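Local atomic coordinates of amino acid adenylation domain-containing protein (Bacillus stratosphericus LAMA 585, PDB entry 6ULY), a protein that probably activates a branched keto acid as its acyl adenylate, serving as the adenylation domain of a nonribosomal depsipeptide synthetase. Residues G51-L63 and A151-A164. Sequence-based numbering, arbitrary orientation.
Sequences GDAERVLTGLRAL and AAVEPMLTLERDTA. With SO4 (sulfate ion), chain G; SO4 (sulfate ion), chain H.
Met-156 lies across Val-56 at about a right angle, its SD 3.8 Å from Val-56 CG1, where the edge of a mixed beta-sheet meets a flanking helix of this ANL-family adenylation domain. Strand 150-152 borders that sheet, and the chain leaving it wraps along helix 46-62. With CG anti to the carbonyl carbon (chi1 -57°) and the rest extended, Met-156 brings its CE against both Leu-60 CD2 and Leu-63 CD1; Leu-127 of strand 125-128 also touches Met-156. Gly-59, with no side chain, leaves room for Met-156 CG and for Leu-159 CD1, which sits 3.5 Å from Gly-59 N.

Asp-162 N meets Glu-54 O at 3.0 Å from above the carbonyl plane, on the face opposite the helical donor Thr-58 N. Arg-55, extended from CG to NE, runs alongside residues 157-161, Arg-161 CG lying over one guanidinium face while Arg-55 NH1 points in plane to Leu-159 O. The chain G sulfate, probably from the crystallisation liquor, accepts from Arg-55 NH1 and Arg-161 N. Glu-54 OE2 takes Arg-161 NH2 on its syn side. Asp-162 forms an Asx turn through OD1 and a salt bridge with Arg-61, whose NH1 and NH2 grip Ala-164 O end-on at 2.8 and 2.9 Å.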
ATOM      1  N   GLY A  51     -27.722 -30.081  11.226  1.00 46.28           N
ATOM      2  CA  GLY A  51     -27.146 -31.404  11.405  1.00 39.90           C
ATOM      3  C   GLY A  51     -25.871 -31.594  10.607  1.00 40.40           C
ATOM      4  O   GLY A  51     -24.877 -32.116  11.120  1.00 44.07           O
ATOM      5  N   ASP A  52     -25.883 -31.179   9.339  1.00 42.57           N
ATOM      6  CA  ASP A  52     -24.658 -31.221   8.544  1.00 48.87           C
ATOM      7  C   ASP A  52     -23.534 -30.452   9.226  1.00 42.86           C
ATOM      8  O   ASP A  52     -22.398 -30.938   9.300  1.00 43.32           O
ATOM      9  CB  ASP A  52     -24.922 -30.665   7.146  1.00 49.58           C
ATOM     10  CG  ASP A  52     -25.772 -31.599   6.308  1.00 47.30           C
ATOM     11  OD1 ASP A  52     -25.722 -32.816   6.571  1.00 54.32           O
ATOM     12  OD2 ASP A  52     -26.484 -31.122   5.396  1.00 50.13           O
ATOM     13  N   ALA A  53     -23.831 -29.256   9.740  1.00 41.08           N
ATOM     14  CA  ALA A  53     -22.807 -28.484  10.436  1.00 42.63           C
ATOM     15  C   ALA A  53     -22.313 -29.224  11.671  1.00 42.95           C
ATOM     16  O   ALA A  53     -21.123 -29.169  12.003  1.00 43.46           O
ATOM     17  CB  ALA A  53     -23.354 -27.108  10.817  1.00 40.02           C
ATOM     18  N   GLU A  54     -23.215 -29.924  12.362  1.00 43.93           N
ATOM     19  CA  GLU A  54     -22.807 -30.700  13.527  1.00 42.61           C
ATOM     20  C   GLU A  54     -21.944 -31.889  13.128  1.00 41.88           C
ATOM     21  O   GLU A  54     -21.020 -32.257  13.861  1.00 44.30           O
ATOM     22  CB  GLU A  54     -24.043 -31.162  14.302  1.00 48.21           C
ATOM     23  CG  GLU A  54     -24.709 -30.053  15.112  1.00 49.84           C
ATOM     24  CD  GLU A  54     -26.108 -30.411  15.576  1.00 53.09           C
ATOM     25  OE1 GLU A  54     -26.708 -29.609  16.323  1.00 49.17           O
ATOM     26  OE2 GLU A  54     -26.609 -31.490  15.194  1.00 50.63           O
ATOM     27  N   ARG A  55     -22.218 -32.496  11.971  1.00 43.98           N
ATOM     28  CA  ARG A  55     -21.363 -33.574  11.485  1.00 47.36           C
ATOM     29  C   ARG A  55     -19.967 -33.050  11.176  1.00 45.62           C
ATOM     30  O   ARG A  55     -18.963 -33.595  11.652  1.00 44.45           O
ATOM     31  CB  ARG A  55     -21.990 -34.229  10.251  1.00 47.51           C
ATOM     32  CG  ARG A  55     -23.340 -34.884  10.515  1.00 48.96           C
ATOM     33  CD  ARG A  55     -23.846 -35.667   9.310  1.00 52.63           C
ATOM     34  NE  ARG A  55     -25.302 -35.806   9.327  1.00 50.58           N
ATOM     35  CZ  ARG A  55     -25.966 -36.662  10.102  1.00 52.62           C
ATOM     36  NH1 ARG A  55     -25.306 -37.457  10.933  1.00 51.18           N
ATOM     37  NH2 ARG A  55     -27.291 -36.717  10.051  1.00 50.54           N
ATOM     38  N   VAL A  56     -19.883 -31.974  10.391  1.00 43.52           N
ATOM     39  CA  VAL A  56     -18.578 -31.379  10.107  1.00 48.77           C
ATOM     40  C   VAL A  56     -17.875 -31.000  11.405  1.00 42.89           C
ATOM     41  O   VAL A  56     -16.647 -31.116  11.520  1.00 41.87           O
ATOM     42  CB  VAL A  56     -18.732 -30.170   9.168  1.00 42.53           C
ATOM     43  CG1 VAL A  56     -17.393 -29.465   8.985  1.00 47.40           C
ATOM     44  CG2 VAL A  56     -19.286 -30.613   7.828  1.00 44.48           C
ATOM     45  N   LEU A  57     -18.638 -30.553  12.407  1.00 37.11           N
ATOM     46  CA  LEU A  57     -18.034 -30.174  13.681  1.00 39.07           C
ATOM     47  C   LEU A  57     -17.321 -31.353  14.329  1.00 43.52           C
ATOM     48  O   LEU A  57     -16.293 -31.174  14.992  1.00 48.16           O
ATOM     49  CB  LEU A  57     -19.101 -29.614  14.623  1.00 40.54           C
ATOM     50  CG  LEU A  57     -18.647 -29.297  16.051  1.00 45.05           C
ATOM     51  CD1 LEU A  57     -17.560 -28.226  16.065  1.00 51.22           C
ATOM     52  CD2 LEU A  57     -19.839 -28.859  16.893  1.00 48.74           C
ATOM     53  N   THR A  58     -17.859 -32.563  14.165  1.00 46.83           N
ATOM     54  CA  THR A  58     -17.197 -33.737  14.726  1.00 45.65           C
ATOM     55  C   THR A  58     -15.797 -33.895  14.153  1.00 41.49           C
ATOM     56  O   THR A  58     -14.841 -34.172  14.888  1.00 46.49           O
ATOM     57  CB  THR A  58     -18.021 -34.994  14.449  1.00 48.06           C
ATOM     58  OG1 THR A  58     -19.278 -34.911  15.132  1.00 48.86           O
ATOM     59  CG2 THR A  58     -17.266 -36.236  14.912  1.00 42.83           C
ATOM     60  N   GLY A  59     -15.660 -33.734  12.838  1.00 45.59           N
ATOM     61  CA  GLY A  59     -14.356 -33.892  12.218  1.00 51.61           C
ATOM     62  C   GLY A  59     -13.387 -32.793  12.606  1.00 45.29           C
ATOM     63  O   GLY A  59     -12.205 -33.056  12.846  1.00 49.68           O
ATOM     64  N   LEU A  60     -13.868 -31.550  12.675  1.00 46.77           N
ATOM     65  CA  LEU A  60     -12.992 -30.443  13.051  1.00 48.73           C
ATOM     66  C   LEU A  60     -12.441 -30.635  14.458  1.00 50.26           C
ATOM     67  O   LEU A  60     -11.245 -30.428  14.697  1.00 49.23           O
ATOM     68  CB  LEU A  60     -13.743 -29.116  12.942  1.00 44.47           C
ATOM     69  CG  LEU A  60     -14.225 -28.736  11.539  1.00 43.97           C
ATOM     70  CD1 LEU A  60     -14.966 -27.414  11.564  1.00 41.39           C
ATOM     71  CD2 LEU A  60     -13.063 -28.679  10.559  1.00 51.79           C
ATOM     72  N   ARG A  61     -13.295 -31.041  15.402  1.00 50.20           N
ATOM     73  CA  ARG A  61     -12.810 -31.309  16.752  1.00 49.83           C
ATOM     74  C   ARG A  61     -11.892 -32.523  16.779  1.00 47.67           C
ATOM     75  O   ARG A  61     -10.976 -32.585  17.607  1.00 54.62           O
ATOM     76  CB  ARG A  61     -13.992 -31.494  17.704  1.00 53.90           C
ATOM     77  CG  ARG A  61     -14.611 -30.175  18.143  1.00 53.72           C
ATOM     78  CD  ARG A  61     -15.878 -30.360  18.954  1.00 53.14           C
ATOM     79  NE  ARG A  61     -16.325 -29.095  19.530  1.00 51.49           N
ATOM     80  CZ  ARG A  61     -17.558 -28.855  19.965  1.00 49.80           C
ATOM     81  NH1 ARG A  61     -18.491 -29.793  19.886  1.00 55.70           N
ATOM     82  NH2 ARG A  61     -17.860 -27.668  20.471  1.00 48.39           N
ATOM     83  N   ALA A  62     -12.105 -33.484  15.878  1.00 50.57           N
ATOM     84  CA  ALA A  62     -11.187 -34.615  15.780  1.00 53.52           C
ATOM     85  C   ALA A  62      -9.802 -34.169  15.333  1.00 58.29           C
ATOM     86  O   ALA A  62      -8.802 -34.812  15.676  1.00 57.49           O
ATOM     87  CB  ALA A  62     -11.741 -35.663  14.818  1.00 52.15           C
ATOM     88  N   LEU A  63      -9.720 -33.080  14.571  1.00 56.67           N
ATOM     89  CA  LEU A  63      -8.442 -32.533  14.133  1.00 60.59           C
ATOM     90  C   LEU A  63      -7.815 -31.604  15.162  1.00 57.88           C
ATOM     91  O   LEU A  63      -6.742 -31.052  14.899  1.00 59.62           O
ATOM     92  CB  LEU A  63      -8.624 -31.794  12.805  1.00 59.77           C
ATOM     93  CG  LEU A  63      -9.080 -32.693  11.652  1.00 54.81           C
ATOM     94  CD1 LEU A  63      -9.481 -31.880  10.433  1.00 57.82           C
ATOM     95  CD2 LEU A  63      -7.987 -33.689  11.294  1.00 61.68           C
ATOM     96  N   ALA A 151      -7.812 -30.387   5.027  1.00 52.55           N
ATOM     97  CA  ALA A 151      -8.851 -31.372   5.278  1.00 50.57           C
ATOM     98  C   ALA A 151     -10.075 -31.001   4.457  1.00 50.74           C
ATOM     99  O   ALA A 151     -10.439 -29.826   4.378  1.00 50.91           O
ATOM    100  CB  ALA A 151      -9.203 -31.448   6.768  1.00 57.27           C
ATOM    101  N   ALA A 152     -10.693 -32.005   3.842  1.00 49.01           N
ATOM    102  CA  ALA A 152     -11.882 -31.795   3.033  1.00 50.50           C
ATOM    103  C   ALA A 152     -13.133 -31.897   3.896  1.00 47.71           C
ATOM    104  O   ALA A 152     -13.155 -32.589   4.918  1.00 48.61           O
ATOM    105  CB  ALA A 152     -11.952 -32.814   1.896  1.00 49.12           C
ATOM    106  N   VAL A 153     -14.184 -31.202   3.461  1.00 42.68           N
ATOM    107  CA  VAL A 153     -15.427 -31.140   4.221  1.00 46.89           C
ATOM    108  C   VAL A 153     -16.332 -32.333   3.921  1.00 50.49           C
ATOM    109  O   VAL A 153     -16.926 -32.907   4.837  1.00 50.44           O
ATOM    110  CB  VAL A 153     -16.136 -29.805   3.932  1.00 47.31           C
ATOM    111  CG1 VAL A 153     -17.598 -29.871   4.339  1.00 52.10           C
ATOM    112  CG2 VAL A 153     -15.432 -28.666   4.654  1.00 50.38           C
ATOM    113  N   GLU A 154     -16.474 -32.711   2.649  1.00 46.81           N
ATOM    114  CA  GLU A 154     -17.370 -33.812   2.290  1.00 55.50           C
ATOM    115  C   GLU A 154     -17.126 -35.067   3.117  1.00 49.33           C
ATOM    116  O   GLU A 154     -18.097 -35.622   3.654  1.00 50.26           O
ATOM    117  CB  GLU A 154     -17.245 -34.117   0.791  1.00 46.57           C
ATOM    118  CG  GLU A 154     -17.795 -33.029  -0.124  1.00 50.35           C
ATOM    119  CD  GLU A 154     -16.752 -31.980  -0.489  1.00 53.76           C
ATOM    120  OE1 GLU A 154     -15.736 -31.873   0.226  1.00 48.05           O
ATOM    121  OE2 GLU A 154     -16.947 -31.269  -1.499  1.00 52.59           O
ATOM    122  N   PRO A 155     -15.896 -35.552   3.281  1.00 51.66           N
ATOM    123  CA  PRO A 155     -15.675 -36.690   4.187  1.00 57.14           C
ATOM    124  C   PRO A 155     -16.279 -36.503   5.571  1.00 61.36           C
ATOM    125  O   PRO A 155     -16.714 -37.485   6.186  1.00 62.32           O
ATOM    126  CB  PRO A 155     -14.145 -36.783   4.257  1.00 63.23           C
ATOM    127  CG  PRO A 155     -13.663 -36.160   2.994  1.00 61.75           C
ATOM    128  CD  PRO A 155     -14.640 -35.069   2.679  1.00 53.82           C
ATOM    129  N   MET A 156     -16.312 -35.269   6.085  1.00 60.46           N
ATOM    130  CA  MET A 156     -16.861 -35.037   7.416  1.00 57.65           C
ATOM    131  C   MET A 156     -18.377 -35.165   7.433  1.00 55.80           C
ATOM    132  O   MET A 156     -18.955 -35.468   8.483  1.00 54.23           O
ATOM    133  CB  MET A 156     -16.447 -33.654   7.922  1.00 53.80           C
ATOM    134  CG  MET A 156     -14.948 -33.432   7.966  1.00 53.98           C
ATOM    135  SD  MET A 156     -14.461 -31.768   8.477  1.00 53.78           S
ATOM    136  CE  MET A 156     -12.688 -31.853   8.261  1.00 49.32           C
ATOM    137  N   LEU A 157     -19.035 -34.945   6.291  1.00 56.01           N
ATOM    138  CA  LEU A 157     -20.488 -35.036   6.242  1.00 58.63           C
ATOM    139  C   LEU A 157     -20.999 -36.433   6.559  1.00 58.09           C
ATOM    140  O   LEU A 157     -22.203 -36.597   6.783  1.00 58.67           O
ATOM    141  CB  LEU A 157     -21.004 -34.610   4.864  1.00 58.86           C
ATOM    142  CG  LEU A 157     -21.268 -33.119   4.643  1.00 62.17           C
ATOM    143  CD1 LEU A 157     -21.805 -32.884   3.242  1.00 59.23           C
ATOM    144  CD2 LEU A 157     -22.245 -32.569   5.676  1.00 63.28           C
ATOM    145  N   THR A 158     -20.124 -37.437   6.585  1.00 59.30           N
ATOM    146  CA  THR A 158     -20.518 -38.807   6.878  1.00 60.45           C
ATOM    147  C   THR A 158     -20.268 -39.176   8.335  1.00 60.65           C
ATOM    148  O   THR A 158     -20.233 -40.364   8.672  1.00 52.38           O
ATOM    149  CB  THR A 158     -19.779 -39.777   5.956  1.00 60.72           C
ATOM    150  OG1 THR A 158     -18.436 -39.960   6.421  1.00 56.92           O
ATOM    151  CG2 THR A 158     -19.745 -39.249   4.528  1.00 67.11           C
ATOM    152  N   LEU A 159     -20.098 -38.186   9.203  1.00 58.73           N
ATOM    153  CA  LEU A 159     -19.788 -38.433  10.602  1.00 57.04           C
ATOM    154  C   LEU A 159     -21.029 -38.265  11.469  1.00 54.26           C
ATOM    155  O   LEU A 159     -22.067 -37.755  11.035  1.00 48.89           O
ATOM    156  CB  LEU A 159     -18.678 -37.494  11.077  1.00 62.05           C
ATOM    157  CG  LEU A 159     -17.322 -37.659  10.392  1.00 69.27           C
ATOM    158  CD1 LEU A 159     -16.322 -36.661  10.966  1.00 57.77           C
ATOM    159  CD2 LEU A 159     -16.824 -39.086  10.541  1.00 70.29           C
ATOM    160  N   GLU A 160     -20.911 -38.728  12.712  1.00 57.24           N
ATOM    161  CA  GLU A 160     -21.941 -38.492  13.710  1.00 59.29           C
ATOM    162  C   GLU A 160     -22.042 -37.003  14.017  1.00 56.46           C
ATOM    163  O   GLU A 160     -21.052 -36.267  13.969  1.00 57.08           O
ATOM    164  CB  GLU A 160     -21.626 -39.261  14.993  1.00 63.12           C
ATOM    165  CG  GLU A 160     -22.730 -40.193  15.456  1.00 85.74           C
ATOM    166  CD  GLU A 160     -22.474 -40.758  16.841  1.00105.96           C
ATOM    167  OE1 GLU A 160     -22.163 -39.969  17.760  1.00 94.83           O
ATOM    168  OE2 GLU A 160     -22.577 -41.991  17.012  1.00113.64           O
ATOM    169  N   ARG A 161     -23.254 -36.559  14.337  1.00 58.22           N
ATOM    170  CA  ARG A 161     -23.462 -35.166  14.701  1.00 51.70           C
ATOM    171  C   ARG A 161     -22.879 -34.890  16.081  1.00 55.66           C
ATOM    172  O   ARG A 161     -23.086 -35.664  17.021  1.00 57.49           O
ATOM    173  CB  ARG A 161     -24.951 -34.823  14.683  1.00 54.19           C
ATOM    174  CG  ARG A 161     -25.566 -34.829  13.299  1.00 48.97           C
ATOM    175  CD  ARG A 161     -27.047 -34.458  13.325  1.00 54.42           C
ATOM    176  NE  ARG A 161     -27.865 -35.440  14.042  1.00 58.97           N
ATOM    177  CZ  ARG A 161     -28.426 -35.248  15.236  1.00 54.45           C
ATOM    178  NH1 ARG A 161     -29.148 -36.218  15.781  1.00 58.80           N
ATOM    179  NH2 ARG A 161     -28.282 -34.101  15.889  1.00 59.88           N
ATOM    180  N   ASP A 162     -22.134 -33.790  16.193  1.00 50.40           N
ATOM    181  CA  ASP A 162     -21.651 -33.282  17.471  1.00 49.63           C
ATOM    182  C   ASP A 162     -22.618 -32.188  17.912  1.00 52.87           C
ATOM    183  O   ASP A 162     -22.622 -31.091  17.344  1.00 52.22           O
ATOM    184  CB  ASP A 162     -20.226 -32.747  17.349  1.00 51.89           C
ATOM    185  CG  ASP A 162     -19.583 -32.487  18.694  1.00 53.75           C
ATOM    186  OD1 ASP A 162     -20.307 -32.100  19.635  1.00 54.61           O
ATOM    187  OD2 ASP A 162     -18.350 -32.670  18.810  1.00 52.31           O
ATOM    188  N   THR A 163     -23.446 -32.494  18.907  1.00 55.30           N
ATOM    189  CA  THR A 163     -24.520 -31.605  19.332  1.00 52.28           C
ATOM    190  C   THR A 163     -24.097 -30.633  20.426  1.00 49.23           C
ATOM    191  O   THR A 163     -24.937 -29.867  20.911  1.00 48.75           O
ATOM    192  CB  THR A 163     -25.712 -32.427  19.828  1.00 52.33           C
ATOM    193  OG1 THR A 163     -25.323 -33.175  20.988  1.00 47.34           O
ATOM    194  CG2 THR A 163     -26.194 -33.385  18.743  1.00 54.60           C
ATOM    195  N   ALA A 164     -22.828 -30.640  20.825  1.00 51.12           N
ATOM    196  CA  ALA A 164     -22.346 -29.778  21.902  1.00 52.57           C
ATOM    197  C   ALA A 164     -21.803 -28.490  21.295  1.00 50.98           C
ATOM    198  O   ALA A 164     -20.616 -28.372  20.985  1.00 54.69           O
ATOM    199  CB  ALA A 164     -21.289 -30.502  22.728  1.00 50.62           C
TER
HETATM  200  S   SO4 G 705     -26.420 -38.822  13.731  1.00 61.39           S
HETATM  201  O1  SO4 G 705     -25.974 -37.641  14.389  1.00 62.45           O
HETATM  202  O2  SO4 G 705     -25.369 -39.326  12.895  1.00 57.39           O
HETATM  203  O3  SO4 G 705     -26.716 -39.810  14.748  1.00 66.05           O
HETATM  204  O4  SO4 G 705     -27.594 -38.507  12.930  1.00 56.97           O
HETATM  205  S   SO4 H 706     -30.566 -34.357  19.025  1.00 70.07           S
HETATM  206  O1  SO4 H 706     -31.065 -34.292  20.381  1.00 79.72           O
HETATM  207  O2  SO4 H 706     -30.088 -33.069  18.622  1.00 82.26           O
HETATM  208  O3  SO4 H 706     -29.475 -35.310  18.956  1.00 59.82           O
HETATM  209  O4  SO4 H 706     -31.645 -34.725  18.162  1.00 63.37           O